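Local coordinates for serine repeat antigen 5 (Plasmodium falciparum, PDB 6X42), which is a papain-family cysteine protease homologue of the malaria parasite, a pseudo-zymogen that probably lacks ordinary cysteine protease activity, at residues C29-L32 with N36-I39; F56-H61 with M100-I105; G254-D259 with F268-S273. All coordinates share one frame; numbering follows the deposited sequence.

Contact 1. Residues C29-L32 with N36-I39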
# COMPACT_ATOMS: atom_id res chain seq x y z
N CYS A 29 -14.76 -3.39 7.16
CA CYS A 29 -14.40 -2.28 6.28
C CYS A 29 -14.18 -2.83 4.89
O CYS A 29 -13.22 -3.57 4.65
CB CYS A 29 -13.15 -1.56 6.80
SG CYS A 29 -12.63 -0.17 5.76
N ASN A 30 -15.06 -2.46 3.96
CA ASN A 30 -14.91 -2.82 2.55
C ASN A 30 -15.52 -1.67 1.75
O ASN A 30 -16.71 -1.67 1.43
CB ASN A 30 -15.56 -4.15 2.24
CG ASN A 30 -15.29 -4.60 0.81
OD1 ASN A 30 -14.93 -3.80 -0.03
ND2 ASN A 30 -15.44 -5.88 0.56
N ARG A 31 -14.67 -0.68 1.45
CA ARG A 31 -15.14 0.47 0.69
C ARG A 31 -15.42 0.13 -0.76
O ARG A 31 -16.11 0.90 -1.44
CB ARG A 31 -14.11 1.59 0.79
CG ARG A 31 -13.99 2.16 2.19
CD ARG A 31 -13.06 3.34 2.20
NE ARG A 31 -13.13 4.07 3.46
CZ ARG A 31 -12.20 4.06 4.41
NH1 ARG A 31 -11.09 3.33 4.30
NH2 ARG A 31 -12.38 4.78 5.50
N LEU A 32 -14.88 -0.99 -1.24
CA LEU A 32 -15.12 -1.41 -2.62
C LEU A 32 -16.59 -1.72 -2.87
O LEU A 32 -17.02 -1.72 -4.03
CB LEU A 32 -14.24 -2.62 -2.95
CG LEU A 32 -12.76 -2.51 -2.56
CD1 LEU A 32 -12.04 -3.86 -2.70
CD2 LEU A 32 -12.07 -1.46 -3.42
N ASN A 36 -19.74 4.55 -5.13
CA ASN A 36 -19.49 5.98 -5.17
C ASN A 36 -18.22 6.39 -4.46
O ASN A 36 -17.71 7.48 -4.72
CB ASN A 36 -20.68 6.74 -4.55
N ASN A 37 -17.69 5.55 -3.56
CA ASN A 37 -16.51 5.93 -2.79
C ASN A 37 -15.33 6.25 -3.71
O ASN A 37 -15.04 5.50 -4.65
CB ASN A 37 -16.10 4.82 -1.82
CG ASN A 37 -15.29 5.34 -0.62
OD1 ASN A 37 -14.13 5.78 -0.75
ND2 ASN A 37 -15.89 5.29 0.56
N CYS A 38 -14.67 7.37 -3.43
CA CYS A 38 -13.44 7.72 -4.13
C CYS A 38 -12.50 6.53 -4.23
O CYS A 38 -11.92 6.26 -5.30
CB CYS A 38 -12.78 8.87 -3.36
SG CYS A 38 -11.29 9.62 -4.06
N ILE A 39 -12.33 5.80 -3.13
CA ILE A 39 -11.36 4.71 -3.10
C ILE A 39 -11.77 3.58 -4.04
O ILE A 39 -10.90 2.93 -4.64
CB ILE A 39 -11.12 4.29 -1.64
CG1 ILE A 39 -10.34 5.40 -0.92
CG2 ILE A 39 -10.36 3.00 -1.58
CD1 ILE A 39 -10.26 5.29 0.58
O HOH W 1 -14.99 6.54 3.15
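R31 and N37 are joined through a single water that accepts from both side chains, 3.0 Å from N37 ND2 and 3.1 Å from R31 NE. No hydrogen bond links the two directly; they meet in van der Waals contact, R31 CD lying 3.8 Å from N37 ND2 with CG and CB close behind, and the amide crosses the arginine's methylenes at a slant. N37 ND2 sits at the edge of the guanidinium, near its plane, with the amide and guanidinium planes 53° apart. R31 CD also meets the end of I39, 3.8 Å from CD1. The arginine chain is extended from CG to NE, which carries its tip past both residues to the carbonyls V183 O and M184 O, taken by NH1 and NH2. N37 OD1 accepts from I39 N (3.0 Å) on a lone pair in the carbonyl plane, an Asx turn that fixes the amide's rotation while ND2 is turned to the water. Both segments belong to the loop that precedes helix 53-68. I39 rests on Y60, T64 and C67 of that helix and R31 on M68, while the carbonyls at the arginine's tip belong to helix 172-186; the disulfide C38-C67 ties the turn to helix 53-68.

Contact 2. Residues F56-H61 with M100-I105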
# COMPACT_ATOMS: atom_id res chain seq x y z
N PHE A 56 4.00 1.25 -6.49
CA PHE A 56 2.55 1.12 -6.58
C PHE A 56 1.89 1.16 -5.21
O PHE A 56 0.88 1.85 -5.02
CB PHE A 56 2.18 -0.16 -7.36
CG PHE A 56 2.41 -0.01 -8.85
CD1 PHE A 56 3.63 -0.37 -9.42
CD2 PHE A 56 1.46 0.56 -9.66
CE1 PHE A 56 3.88 -0.18 -10.77
CE2 PHE A 56 1.70 0.75 -11.01
CZ PHE A 56 2.92 0.38 -11.56
N ALA A 57 2.44 0.44 -4.23
CA ALA A 57 1.81 0.43 -2.91
C ALA A 57 1.96 1.77 -2.20
O ALA A 57 1.04 2.24 -1.51
CB ALA A 57 2.40 -0.70 -2.08
N SER A 58 3.12 2.40 -2.34
CA SER A 58 3.34 3.69 -1.70
C SER A 58 2.46 4.76 -2.31
O SER A 58 1.87 5.58 -1.60
CB SER A 58 4.81 4.09 -1.79
OG SER A 58 5.67 3.24 -1.05
N LYS A 59 2.37 4.78 -3.64
CA LYS A 59 1.56 5.81 -4.29
C LYS A 59 0.07 5.59 -4.01
O LYS A 59 -0.69 6.56 -3.88
CB LYS A 59 1.86 5.90 -5.79
CG LYS A 59 1.06 4.96 -6.67
CD LYS A 59 1.52 4.99 -8.14
CE LYS A 59 0.61 4.20 -9.04
NZ LYS A 59 -0.59 4.98 -9.42
N TYR A 60 -0.36 4.32 -3.94
CA TYR A 60 -1.76 4.06 -3.63
C TYR A 60 -2.12 4.57 -2.23
O TYR A 60 -3.21 5.10 -2.02
CB TYR A 60 -2.07 2.58 -3.75
CG TYR A 60 -3.49 2.22 -3.38
CD1 TYR A 60 -4.55 2.38 -4.28
CD2 TYR A 60 -3.79 1.76 -2.10
CE1 TYR A 60 -5.85 2.02 -3.94
CE2 TYR A 60 -5.07 1.40 -1.75
CZ TYR A 60 -6.10 1.54 -2.66
OH TYR A 60 -7.37 1.14 -2.26
N HIS A 61 -1.21 4.43 -1.28
CA HIS A 61 -1.42 4.97 0.06
C HIS A 61 -1.63 6.48 0.01
O HIS A 61 -2.53 7.00 0.68
CB HIS A 61 -0.26 4.53 0.95
CG HIS A 61 -0.38 4.92 2.40
ND1 HIS A 61 -1.45 4.61 3.20
CD2 HIS A 61 0.50 5.56 3.21
CE1 HIS A 61 -1.24 5.07 4.42
NE2 HIS A 61 -0.05 5.63 4.46
N MET A 100 10.52 4.15 2.30
CA MET A 100 11.43 5.21 2.72
C MET A 100 12.01 5.94 1.52
O MET A 100 12.10 7.17 1.51
CB MET A 100 12.53 4.58 3.60
CG MET A 100 11.99 3.69 4.76
SD MET A 100 11.47 1.95 4.45
CE MET A 100 10.16 1.79 5.65
N GLU A 101 12.46 5.20 0.50
CA GLU A 101 13.02 5.89 -0.64
C GLU A 101 11.94 6.64 -1.41
O GLU A 101 12.19 7.72 -1.96
CB GLU A 101 13.81 4.98 -1.59
CG GLU A 101 14.45 5.85 -2.69
CD GLU A 101 15.26 5.14 -3.78
OE1 GLU A 101 15.31 3.90 -3.84
OE2 GLU A 101 15.86 5.86 -4.60
N PHE A 102 10.73 6.08 -1.47
CA PHE A 102 9.62 6.78 -2.11
C PHE A 102 9.45 8.18 -1.54
O PHE A 102 9.33 9.16 -2.28
CB PHE A 102 8.36 5.93 -1.96
CG PHE A 102 7.15 6.51 -2.60
CD1 PHE A 102 6.77 6.14 -3.90
CD2 PHE A 102 6.33 7.38 -1.90
CE1 PHE A 102 5.65 6.67 -4.48
CE2 PHE A 102 5.20 7.91 -2.48
CZ PHE A 102 4.85 7.55 -3.78
N LEU A 103 9.44 8.30 -0.21
CA LEU A 103 9.30 9.63 0.37
C LEU A 103 10.49 10.53 0.03
O LEU A 103 10.32 11.74 -0.16
CB LEU A 103 9.15 9.52 1.88
CG LEU A 103 7.83 8.94 2.36
CD1 LEU A 103 7.86 8.92 3.88
CD2 LEU A 103 6.63 9.73 1.90
N GLN A 104 11.69 9.97 -0.02
CA GLN A 104 12.86 10.79 -0.35
C GLN A 104 12.75 11.38 -1.74
O GLN A 104 13.17 12.51 -1.98
CB GLN A 104 14.12 9.93 -0.25
CG GLN A 104 15.38 10.77 -0.22
CD GLN A 104 15.48 11.63 1.05
OE1 GLN A 104 15.22 11.15 2.16
NE2 GLN A 104 15.83 12.90 0.89
N ILE A 105 12.20 10.61 -2.69
CA ILE A 105 12.02 11.12 -4.04
C ILE A 105 11.04 12.28 -4.06
O ILE A 105 11.28 13.30 -4.72
CB ILE A 105 11.58 9.96 -4.96
CG1 ILE A 105 12.74 8.98 -5.13
CG2 ILE A 105 11.07 10.49 -6.30
CD1 ILE A 105 12.32 7.62 -5.54
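The ring of F102 takes S58 CB on one face, the carbon standing 3.4 Å above the plane. This is a CH-pi contact, with S58 CB 3.5 Å from the F102 centroid and only 12° off the ring normal. CB lies over the ring but displaced slightly toward CG, being nearer CG and CD1 than CE1 and CE2. At the far end of the ring F102 CZ reaches the next residue of the opposing helix, 3.7 Å from K59 N and 4.0 Å from K59 CB; that approach is oblique. F102 CG lies anti to the backbone N (chi1 -179°), which carries the ring toward helix 53-68 to meet S58 and K59. The polar ends are engaged with other groups. S58 OG is bonded to W54 O in its own helix and lies a little farther from the phenylalanine than CB, which makes the close contact. K59 leads away from F102, and its NZ bonds to I76 O and forms salt bridges with E45 and E63. A buried ammonium beside two carboxylates would be expected to keep its charge. S58 CA and F102 CA are 7.0 Å apart, consistent with a small residue at the interface. Helix 53-68 corresponds to the long central helix of papain-like proteases; its A57 and Y60 meet strand 219-230, S58 and H61 meet strand 273-280, helix 99-109 packs here, and V81 of helix 78-83 also touches F102.

Contact 3. Residues G254-D259 with F268-S273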
# COMPACT_ATOMS: atom_id res chain seq x y z
N GLY A 254 -7.87 -8.61 -8.68
CA GLY A 254 -6.69 -7.87 -8.32
C GLY A 254 -6.43 -7.78 -6.84
O GLY A 254 -5.36 -7.27 -6.45
N TYR A 255 -7.36 -8.26 -6.01
CA TYR A 255 -7.31 -8.25 -4.55
C TYR A 255 -7.30 -9.69 -4.04
O TYR A 255 -7.53 -10.65 -4.79
CB TYR A 255 -8.54 -7.53 -3.99
CG TYR A 255 -8.66 -6.07 -4.35
CD1 TYR A 255 -9.22 -5.68 -5.56
CD2 TYR A 255 -8.24 -5.09 -3.48
CE1 TYR A 255 -9.33 -4.34 -5.90
CE2 TYR A 255 -8.35 -3.74 -3.79
CZ TYR A 255 -8.88 -3.37 -5.01
OH TYR A 255 -8.97 -2.03 -5.32
N PHE A 256 -7.09 -9.85 -2.74
CA PHE A 256 -7.32 -11.14 -2.10
C PHE A 256 -7.67 -10.90 -0.64
O PHE A 256 -7.47 -9.81 -0.11
CB PHE A 256 -6.13 -12.11 -2.25
CG PHE A 256 -4.85 -11.67 -1.56
CD1 PHE A 256 -4.48 -12.19 -0.34
CD2 PHE A 256 -3.99 -10.75 -2.17
CE1 PHE A 256 -3.30 -11.80 0.27
CE2 PHE A 256 -2.82 -10.38 -1.56
CZ PHE A 256 -2.48 -10.91 -0.35
N LYS A 257 -8.24 -11.93 -0.01
CA LYS A 257 -8.50 -11.94 1.42
C LYS A 257 -7.57 -12.94 2.09
O LYS A 257 -7.31 -14.02 1.54
CB LYS A 257 -9.95 -12.31 1.72
CG LYS A 257 -10.95 -11.30 1.22
CD LYS A 257 -12.38 -11.72 1.54
CE LYS A 257 -13.37 -10.72 0.99
NZ LYS A 257 -13.60 -10.92 -0.46
N VAL A 258 -7.06 -12.60 3.26
CA VAL A 258 -6.13 -13.47 3.98
C VAL A 258 -6.45 -13.41 5.47
O VAL A 258 -6.72 -12.33 6.02
CB VAL A 258 -4.66 -13.10 3.65
CG1 VAL A 258 -4.32 -11.69 4.10
CG2 VAL A 258 -3.68 -14.09 4.25
N ASP A 259 -6.43 -14.57 6.10
CA ASP A 259 -6.69 -14.65 7.54
C ASP A 259 -5.66 -13.81 8.30
O ASP A 259 -4.45 -13.88 8.05
CB ASP A 259 -6.61 -16.12 7.96
CG ASP A 259 -7.18 -16.37 9.35
OD1 ASP A 259 -6.50 -15.97 10.31
OD2 ASP A 259 -8.30 -16.92 9.47
N PHE A 268 5.82 -17.02 11.78
CA PHE A 268 5.74 -15.70 11.18
C PHE A 268 4.35 -15.46 10.60
O PHE A 268 3.78 -16.35 9.97
CB PHE A 268 6.73 -15.61 10.03
CG PHE A 268 8.14 -15.93 10.42
CD1 PHE A 268 8.79 -17.06 9.94
CD2 PHE A 268 8.82 -15.10 11.29
CE1 PHE A 268 10.09 -17.35 10.30
CE2 PHE A 268 10.12 -15.38 11.66
CZ PHE A 268 10.75 -16.52 11.17
N ASN A 269 3.85 -14.25 10.80
CA ASN A 269 2.58 -13.85 10.20
C ASN A 269 2.76 -13.58 8.71
O ASN A 269 3.82 -13.13 8.27
CB ASN A 269 2.05 -12.59 10.87
CG ASN A 269 0.57 -12.35 10.60
OD1 ASN A 269 0.19 -11.67 9.63
ND2 ASN A 269 -0.26 -12.92 11.43
N PHE A 270 1.70 -13.83 7.94
CA PHE A 270 1.70 -13.51 6.51
C PHE A 270 2.03 -12.04 6.23
O PHE A 270 2.74 -11.72 5.26
CB PHE A 270 0.34 -13.90 5.90
CG PHE A 270 0.20 -13.49 4.47
CD1 PHE A 270 0.75 -14.24 3.46
CD2 PHE A 270 -0.48 -12.34 4.15
CE1 PHE A 270 0.63 -13.82 2.14
CE2 PHE A 270 -0.60 -11.92 2.84
CZ PHE A 270 -0.05 -12.66 1.82
N ILE A 271 1.56 -11.13 7.07
CA ILE A 271 1.91 -9.72 6.96
C ILE A 271 3.21 -9.52 7.73
O ILE A 271 3.24 -9.61 8.95
CB ILE A 271 0.80 -8.81 7.51
CG1 ILE A 271 -0.53 -9.03 6.78
CG2 ILE A 271 1.26 -7.37 7.46
CD1 ILE A 271 -0.53 -8.75 5.30
N HIS A 272 4.29 -9.22 7.02
CA HIS A 272 5.58 -8.99 7.67
C HIS A 272 5.59 -7.68 8.44
O HIS A 272 6.09 -7.61 9.57
CB HIS A 272 6.68 -9.01 6.60
CG HIS A 272 8.03 -8.73 7.15
ND1 HIS A 272 8.51 -7.45 7.33
CD2 HIS A 272 8.99 -9.57 7.61
CE1 HIS A 272 9.71 -7.52 7.89
NE2 HIS A 272 10.02 -8.79 8.06
N SER A 273 5.09 -6.63 7.82
CA SER A 273 5.21 -5.29 8.35
C SER A 273 4.22 -4.40 7.62
O SER A 273 3.75 -4.72 6.52
CB SER A 273 6.64 -4.77 8.22
OG SER A 273 7.16 -4.95 6.92
O HOH W 2 -2.21 -12.06 7.67
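F270 is the hub of this contact, meeting V258 over one face and F256 at its rim. V258 CG2 stands 3.6 Å above the F270 plane, offset toward the rim, and comes within 3.6 Å of CD2; it makes a CH-pi contact, while V258 CG1 reaches the CD2-CE2 side of the ring at 3.9 Å. CG2 is anti to the backbone N (chi1 62° for CG1), which places that methyl over the face. The F256 and F270 side chains come toward each other from opposite directions, and the two rings meet rim to rim: CZ of F256 is 3.7 Å from CZ of F270, the planes are nearly perpendicular at 88°, and neither ring lies over the other's face. A second shell surrounds these groups. F203 packs edge-to-face with F256. N269 OD1 accepts from I271 N at 3.0 Å in an Asx turn that shapes the backbone around F270, and N269 ND2 bonds to M260 O just past the strand. In the beta-rich domain of the papain fold, strand 255-259 hydrogen-bonds antiparallel to strand 236-243 and parallel to strand 208-209; the connection to strand 273-280 folds back over the sheet here, its F270 lying on the F256 and V258 side and touching I193 of strand 189-193.

How the contacts relate
All three contacts are buried, but contact 2 lies nearest the centre of the chain, contact 3 somewhat farther out and contact 1 farthest. Contact 2 joins two helices of the helical domain, whereas contact 3 belongs to the sheet domain, and contact 1 occupies the loop leading into helix 53-68. Their chemistry differs: contact 1 relies on a water and on the arginine tip reaching backbone carbonyls, contact 2 on one aromatic face, contact 3 on two rings and a valine. Contact 1 touches both others, I39 CG2 being 3.6 Å from Y60 OH and L32 CD2 3.7 Å from Y255 OH. Contacts 2 and 3 do not touch, though strand 273-280 follows F268-I271 and packs against both helices of contact 2.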